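Local structure of binary enterotoxin of Clostridium perfringens component a (Clostridium perfringens, 5WTZ) at residues Met3-Asp15 with Ser86-Glu98. The protein is the enzymatic component of a binary enterotoxin and probably uses NAD+ to ADP-ribosylate actin. Numbering follows the deposited sequence.
Sequences MLDDNRPMDFAKD and SMLTKPLYVYYYE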
loop_
_atom_site.group_PDB
_atom_site.type_symbol
_atom_site.label_atom_id
_atom_site.label_comp_id
_atom_site.label_asym_id
_atom_site.label_seq_id
_atom_site.Cartn_x
_atom_site.Cartn_y
_atom_site.Cartn_z
ATOM N N MET A 3 30.469 -1.237 -19.447
ATOM C CA MET A 3 30.817 -2.470 -20.137
ATOM C C MET A 3 30.181 -3.637 -19.400
ATOM O O MET A 3 29.577 -4.520 -20.004
ATOM C CB MET A 3 32.332 -2.669 -20.225
ATOM C CG MET A 3 32.729 -4.090 -20.630
ATOM S SD MET A 3 34.508 -4.383 -20.791
ATOM C CE MET A 3 34.889 -3.389 -22.235
ATOM N N LEU A 4 30.296 -3.648 -18.081
ATOM C CA LEU A 4 29.672 -4.746 -17.372
ATOM C C LEU A 4 28.196 -4.489 -17.097
ATOM O O LEU A 4 27.460 -5.432 -16.852
ATOM C CB LEU A 4 30.418 -5.079 -16.090
ATOM C CG LEU A 4 31.555 -6.012 -16.549
ATOM C CD1 LEU A 4 32.791 -5.258 -17.093
ATOM C CD2 LEU A 4 31.903 -7.115 -15.541
ATOM N N ASP A 5 27.751 -3.237 -17.165
ATOM C CA ASP A 5 26.310 -2.972 -17.149
ATOM C C ASP A 5 25.650 -3.522 -18.416
ATOM O O ASP A 5 24.565 -4.096 -18.359
ATOM C CB ASP A 5 26.010 -1.477 -17.020
ATOM C CG ASP A 5 26.153 -0.970 -15.604
ATOM O OD1 ASP A 5 26.179 -1.797 -14.672
ATOM O OD2 ASP A 5 26.223 0.263 -15.420
ATOM N N ASP A 6 26.320 -3.352 -19.553
ATOM C CA ASP A 6 25.799 -3.823 -20.834
ATOM C C ASP A 6 25.880 -5.339 -20.980
ATOM O O ASP A 6 25.010 -5.955 -21.593
ATOM C CB ASP A 6 26.548 -3.156 -21.992
ATOM C CG ASP A 6 26.189 -1.690 -22.155
ATOM O OD1 ASP A 6 25.095 -1.295 -21.707
ATOM O OD2 ASP A 6 26.996 -0.935 -22.741
ATOM N N ASN A 7 26.917 -5.943 -20.405
ATOM C CA ASN A 7 27.157 -7.370 -20.596
ATOM C C ASN A 7 26.610 -8.262 -19.472
ATOM O O ASN A 7 26.685 -9.491 -19.548
ATOM C CB ASN A 7 28.659 -7.622 -20.767
ATOM C CG ASN A 7 29.221 -6.984 -22.033
ATOM O OD1 ASN A 7 28.479 -6.648 -22.962
ATOM N ND2 ASN A 7 30.538 -6.819 -22.075
ATOM N N ARG A 8 26.055 -7.653 -18.431
ATOM C CA ARG A 8 25.526 -8.441 -17.320
ATOM C C ARG A 8 24.254 -9.172 -17.738
ATOM O O ARG A 8 23.516 -8.698 -18.604
ATOM C CB ARG A 8 25.252 -7.560 -16.097
ATOM C CG ARG A 8 23.997 -6.706 -16.181
ATOM C CD ARG A 8 23.424 -6.491 -14.793
ATOM N NE ARG A 8 22.467 -5.396 -14.751
ATOM C CZ ARG A 8 21.156 -5.548 -14.921
ATOM N NH1 ARG A 8 20.646 -6.751 -15.160
ATOM N NH2 ARG A 8 20.357 -4.494 -14.858
ATOM N N PRO A 9 24.002 -10.344 -17.136
ATOM C CA PRO A 9 22.732 -11.034 -17.379
ATOM C C PRO A 9 21.555 -10.276 -16.785
ATOM O O PRO A 9 21.740 -9.300 -16.059
ATOM C CB PRO A 9 22.920 -12.378 -16.672
ATOM C CG PRO A 9 23.928 -12.093 -15.601
ATOM C CD PRO A 9 24.875 -11.107 -16.227
ATOM N N MET A 10 20.348 -10.726 -17.101
ATOM C CA MET A 10 19.151 -10.170 -16.501
ATOM C C MET A 10 19.039 -10.688 -15.069
ATOM O O MET A 10 18.635 -9.960 -14.153
ATOM C CB MET A 10 17.926 -10.552 -17.332
ATOM C CG MET A 10 16.655 -9.834 -16.964
ATOM S SD MET A 10 15.291 -10.313 -18.052
ATOM C CE MET A 10 15.719 -9.412 -19.539
ATOM N N ASP A 11 19.429 -11.951 -14.899
ATOM C CA ASP A 11 19.332 -12.677 -13.632
ATOM C C ASP A 11 20.686 -13.301 -13.262
ATOM O O ASP A 11 21.131 -14.249 -13.911
ATOM C CB ASP A 11 18.252 -13.758 -13.745
ATOM C CG ASP A 11 17.808 -14.309 -12.403
ATOM O OD1 ASP A 11 18.547 -14.171 -11.399
ATOM O OD2 ASP A 11 16.703 -14.893 -12.352
ATOM N N PHE A 12 21.338 -12.768 -12.224
ATOM C CA PHE A 12 22.643 -13.276 -11.776
ATOM C C PHE A 12 22.528 -14.675 -11.181
ATOM O O PHE A 12 23.531 -15.371 -11.021
ATOM C CB PHE A 12 23.285 -12.330 -10.752
ATOM C CG PHE A 12 23.949 -11.139 -11.372
ATOM C CD1 PHE A 12 25.082 -11.292 -12.150
ATOM C CD2 PHE A 12 23.429 -9.869 -11.195
ATOM C CE1 PHE A 12 25.692 -10.195 -12.735
ATOM C CE2 PHE A 12 24.031 -8.770 -11.775
ATOM C CZ PHE A 12 25.165 -8.931 -12.544
ATOM N N ALA A 13 21.296 -15.068 -10.868
ATOM C CA ALA A 13 20.968 -16.405 -10.389
ATOM C C ALA A 13 21.841 -16.817 -9.199
ATOM O O ALA A 13 21.417 -16.708 -8.055
ATOM C CB ALA A 13 21.090 -17.406 -11.520
ATOM N N LYS A 14 23.059 -17.275 -9.470
ATOM C CA LYS A 14 23.962 -17.716 -8.404
ATOM C C LYS A 14 25.386 -17.193 -8.601
ATOM O O LYS A 14 26.280 -17.431 -7.778
ATOM C CB LYS A 14 23.963 -19.239 -8.321
ATOM C CG LYS A 14 22.594 -19.816 -8.003
ATOM C CD LYS A 14 22.680 -21.291 -7.677
ATOM C CE LYS A 14 21.404 -21.782 -7.012
ATOM N NZ LYS A 14 21.418 -23.261 -6.854
ATOM N N ASP A 15 25.574 -16.462 -9.694
ATOM C CA ASP A 15 26.851 -15.839 -10.010
ATOM C C ASP A 15 27.069 -14.630 -9.153
ATOM O O ASP A 15 26.906 -13.495 -9.604
ATOM C CB ASP A 15 26.929 -15.402 -11.470
ATOM C CG ASP A 15 28.332 -14.955 -11.870
ATOM O OD1 ASP A 15 29.189 -14.710 -10.983
ATOM O OD2 ASP A 15 28.576 -14.834 -13.085
ATOM N N SER A 86 21.114 5.881 -9.563
ATOM C CA SER A 86 21.582 4.533 -9.856
ATOM C C SER A 86 20.457 3.699 -10.466
ATOM O O SER A 86 20.076 2.662 -9.926
ATOM C CB SER A 86 22.115 3.864 -8.581
ATOM O OG SER A 86 22.792 2.658 -8.887
ATOM N N MET A 87 19.931 4.158 -11.599
ATOM C CA MET A 87 18.833 3.465 -12.264
ATOM C C MET A 87 19.315 2.295 -13.121
ATOM O O MET A 87 20.354 2.375 -13.771
ATOM C CB MET A 87 18.043 4.450 -13.124
ATOM C CG MET A 87 17.394 5.559 -12.327
ATOM S SD MET A 87 16.476 6.696 -13.373
ATOM C CE MET A 87 15.522 7.570 -12.130
ATOM N N LEU A 88 18.551 1.206 -13.116
ATOM C CA LEU A 88 18.882 0.037 -13.928
ATOM C C LEU A 88 18.850 0.369 -15.417
ATOM O O LEU A 88 17.937 1.050 -15.883
ATOM C CB LEU A 88 17.915 -1.111 -13.638
ATOM C CG LEU A 88 17.844 -1.659 -12.210
ATOM C CD1 LEU A 88 16.883 -2.823 -12.193
ATOM C CD2 LEU A 88 19.225 -2.079 -11.717
ATOM N N THR A 89 19.852 -0.104 -16.157
ATOM C CA THR A 89 19.912 0.121 -17.602
ATOM C C THR A 89 18.995 -0.860 -18.328
ATOM O O THR A 89 18.556 -0.618 -19.450
ATOM C CB THR A 89 21.344 -0.036 -18.134
ATOM O OG1 THR A 89 21.819 -1.354 -17.833
ATOM C CG2 THR A 89 22.269 0.989 -17.493
ATOM N N LYS A 90 18.714 -1.970 -17.659
ATOM C CA LYS A 90 17.900 -3.042 -18.203
ATOM C C LYS A 90 17.377 -3.831 -17.004
ATOM O O LYS A 90 17.891 -3.657 -15.894
ATOM C CB LYS A 90 18.718 -3.925 -19.149
ATOM C CG LYS A 90 19.836 -4.696 -18.472
ATOM C CD LYS A 90 21.038 -4.824 -19.393
ATOM C CE LYS A 90 21.910 -6.015 -19.026
ATOM N NZ LYS A 90 21.375 -7.292 -19.602
ATOM N N PRO A 91 16.359 -4.687 -17.211
ATOM C CA PRO A 91 15.799 -5.440 -16.084
ATOM C C PRO A 91 16.814 -6.204 -15.227
ATOM O O PRO A 91 17.834 -6.699 -15.727
ATOM C CB PRO A 91 14.851 -6.416 -16.773
ATOM C CG PRO A 91 14.359 -5.643 -17.934
ATOM C CD PRO A 91 15.574 -4.911 -18.438
ATOM N N LEU A 92 16.512 -6.286 -13.934
ATOM C CA LEU A 92 17.324 -7.030 -12.977
ATOM C C LEU A 92 16.423 -7.855 -12.063
ATOM O O LEU A 92 15.538 -7.310 -11.405
ATOM C CB LEU A 92 18.183 -6.079 -12.136
ATOM C CG LEU A 92 19.078 -6.727 -11.067
ATOM C CD1 LEU A 92 20.279 -7.361 -11.724
ATOM C CD2 LEU A 92 19.509 -5.727 -9.995
ATOM N N TYR A 93 16.641 -9.165 -12.015
ATOM C CA TYR A 93 15.963 -9.985 -11.016
ATOM C C TYR A 93 16.706 -9.935 -9.678
ATOM O O TYR A 93 17.943 -9.992 -9.624
ATOM C CB TYR A 93 15.826 -11.429 -11.491
ATOM C CG TYR A 93 14.927 -11.640 -12.678
ATOM C CD1 TYR A 93 15.414 -11.514 -13.972
ATOM C CD2 TYR A 93 13.589 -11.994 -12.514
ATOM C CE1 TYR A 93 14.599 -11.720 -15.058
ATOM C CE2 TYR A 93 12.770 -12.206 -13.603
ATOM C CZ TYR A 93 13.286 -12.063 -14.875
ATOM O OH TYR A 93 12.496 -12.263 -15.978
ATOM N N VAL A 94 15.950 -9.817 -8.593
ATOM C CA VAL A 94 16.532 -9.779 -7.264
ATOM C C VAL A 94 15.824 -10.776 -6.363
ATOM O O VAL A 94 14.766 -11.298 -6.733
ATOM C CB VAL A 94 16.470 -8.369 -6.655
ATOM C CG1 VAL A 94 17.401 -7.435 -7.423
ATOM C CG2 VAL A 94 15.039 -7.839 -6.638
ATOM N N TYR A 95 16.418 -11.035 -5.197
ATOM C CA TYR A 95 15.996 -12.111 -4.297
ATOM C C TYR A 95 15.834 -11.640 -2.858
ATOM O O TYR A 95 16.591 -10.789 -2.381
ATOM C CB TYR A 95 17.008 -13.266 -4.345
ATOM C CG TYR A 95 17.161 -13.873 -5.719
ATOM C CD1 TYR A 95 18.005 -13.299 -6.661
ATOM C CD2 TYR A 95 16.454 -15.009 -6.079
ATOM C CE1 TYR A 95 18.144 -13.842 -7.920
ATOM C CE2 TYR A 95 16.600 -15.569 -7.341
ATOM C CZ TYR A 95 17.438 -14.975 -8.259
ATOM O OH TYR A 95 17.581 -15.513 -9.525
ATOM N N TYR A 96 14.834 -12.184 -2.168
ATOM C CA TYR A 96 14.753 -12.062 -0.715
ATOM C C TYR A 96 13.744 -13.044 -0.149
ATOM O O TYR A 96 12.691 -13.292 -0.750
ATOM C CB TYR A 96 14.396 -10.635 -0.276
ATOM C CG TYR A 96 13.072 -10.109 -0.785
ATOM C CD1 TYR A 96 12.961 -9.548 -2.049
ATOM C CD2 TYR A 96 11.939 -10.140 0.015
ATOM C CE1 TYR A 96 11.739 -9.048 -2.516
ATOM C CE2 TYR A 96 10.732 -9.651 -0.439
ATOM C CZ TYR A 96 10.633 -9.106 -1.692
ATOM O OH TYR A 96 9.420 -8.620 -2.114
ATOM N N TYR A 97 14.101 -13.618 0.992
ATOM C CA TYR A 97 13.182 -14.423 1.780
ATOM C C TYR A 97 12.138 -13.505 2.382
ATOM O O TYR A 97 12.446 -12.359 2.724
ATOM C CB TYR A 97 13.916 -15.169 2.879
ATOM C CG TYR A 97 14.699 -16.387 2.437
ATOM C CD1 TYR A 97 14.059 -17.502 1.905
ATOM C CD2 TYR A 97 16.068 -16.422 2.572
ATOM C CE1 TYR A 97 14.787 -18.633 1.528
ATOM C CE2 TYR A 97 16.798 -17.547 2.203
ATOM C CZ TYR A 97 16.150 -18.641 1.675
ATOM O OH TYR A 97 16.871 -19.754 1.296
ATOM N N GLU A 98 10.910 -13.996 2.512
ATOM C CA GLU A 98 9.806 -13.154 2.971
ATOM C C GLU A 98 8.843 -13.873 3.935
ATOM O O GLU A 98 8.683 -15.097 3.883
ATOM C CB GLU A 98 9.043 -12.609 1.765
ATOM C CG GLU A 98 7.911 -11.626 2.123
ATOM C CD GLU A 98 8.402 -10.416 2.930
ATOM O OE1 GLU A 98 8.740 -10.558 4.136
ATOM O OE2 GLU A 98 8.446 -9.312 2.343
HETATM O O HOH W 1 22.477 -2.493 -15.126
HETATM O O HOH W 2 20.567 -10.189 -10.299
#
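The N-terminal arm of the toxin packs, R8 against P91 and D11 against Y95, along edge strand 92-98 and the loop leading into it, in the sheet of the N-terminal ADP-ribosyltransferase-like half, far from the NAD-binding residues; the site illustrates how a loop can be held by side chains reaching for backbone carbonyls. The arm adds one strand-like bond, from Y93 N to M10 O (3.0 Å), and the R8 side chain supplies two of the others. Its extended chain brings the guanidinium to P91 O, which lies in the guanidinium plane and takes a nearly straight bond from NH1 (2.9 Å, 167°). P9 O accepts from the same nitrogen, while NH2 reaches K90 O from above that carbonyl's plane in a more bent bond (2.8 Å). K90 CG lies over one face of the guanidinium and L92 CD1 over the opposite one, both offset toward the rim. K90 runs past R8 in the opposite direction, bending at chi2 and chi4 to place NZ 2.7 Å from R8 O. Farther along, M10 crosses the edge of the Y93 ring in a Met-aromatic contact, SD lying 4.7 Å from the ring centroid. D11, with CG swung anti to the backbone N (chi1 -164°), closes an Asx turn through OD1 and A13 N. That oxygen also takes a very short bond from Y95 OH (2.5 Å), at the edge of the tyrosine ring. D11 OD2 is hydrogen-bonded to H159 NE2 of the adjacent strand 156-162, and the H159 ring stacks with Y93 and Y95. The two cations, 4.5 Å apart at R8 NH1 and K90 NZ, are probably eased by the surrounding carbonyl dipoles, and the tyrosine, histidine and backbone N-H around D11 would probably favour the ionised carboxylate.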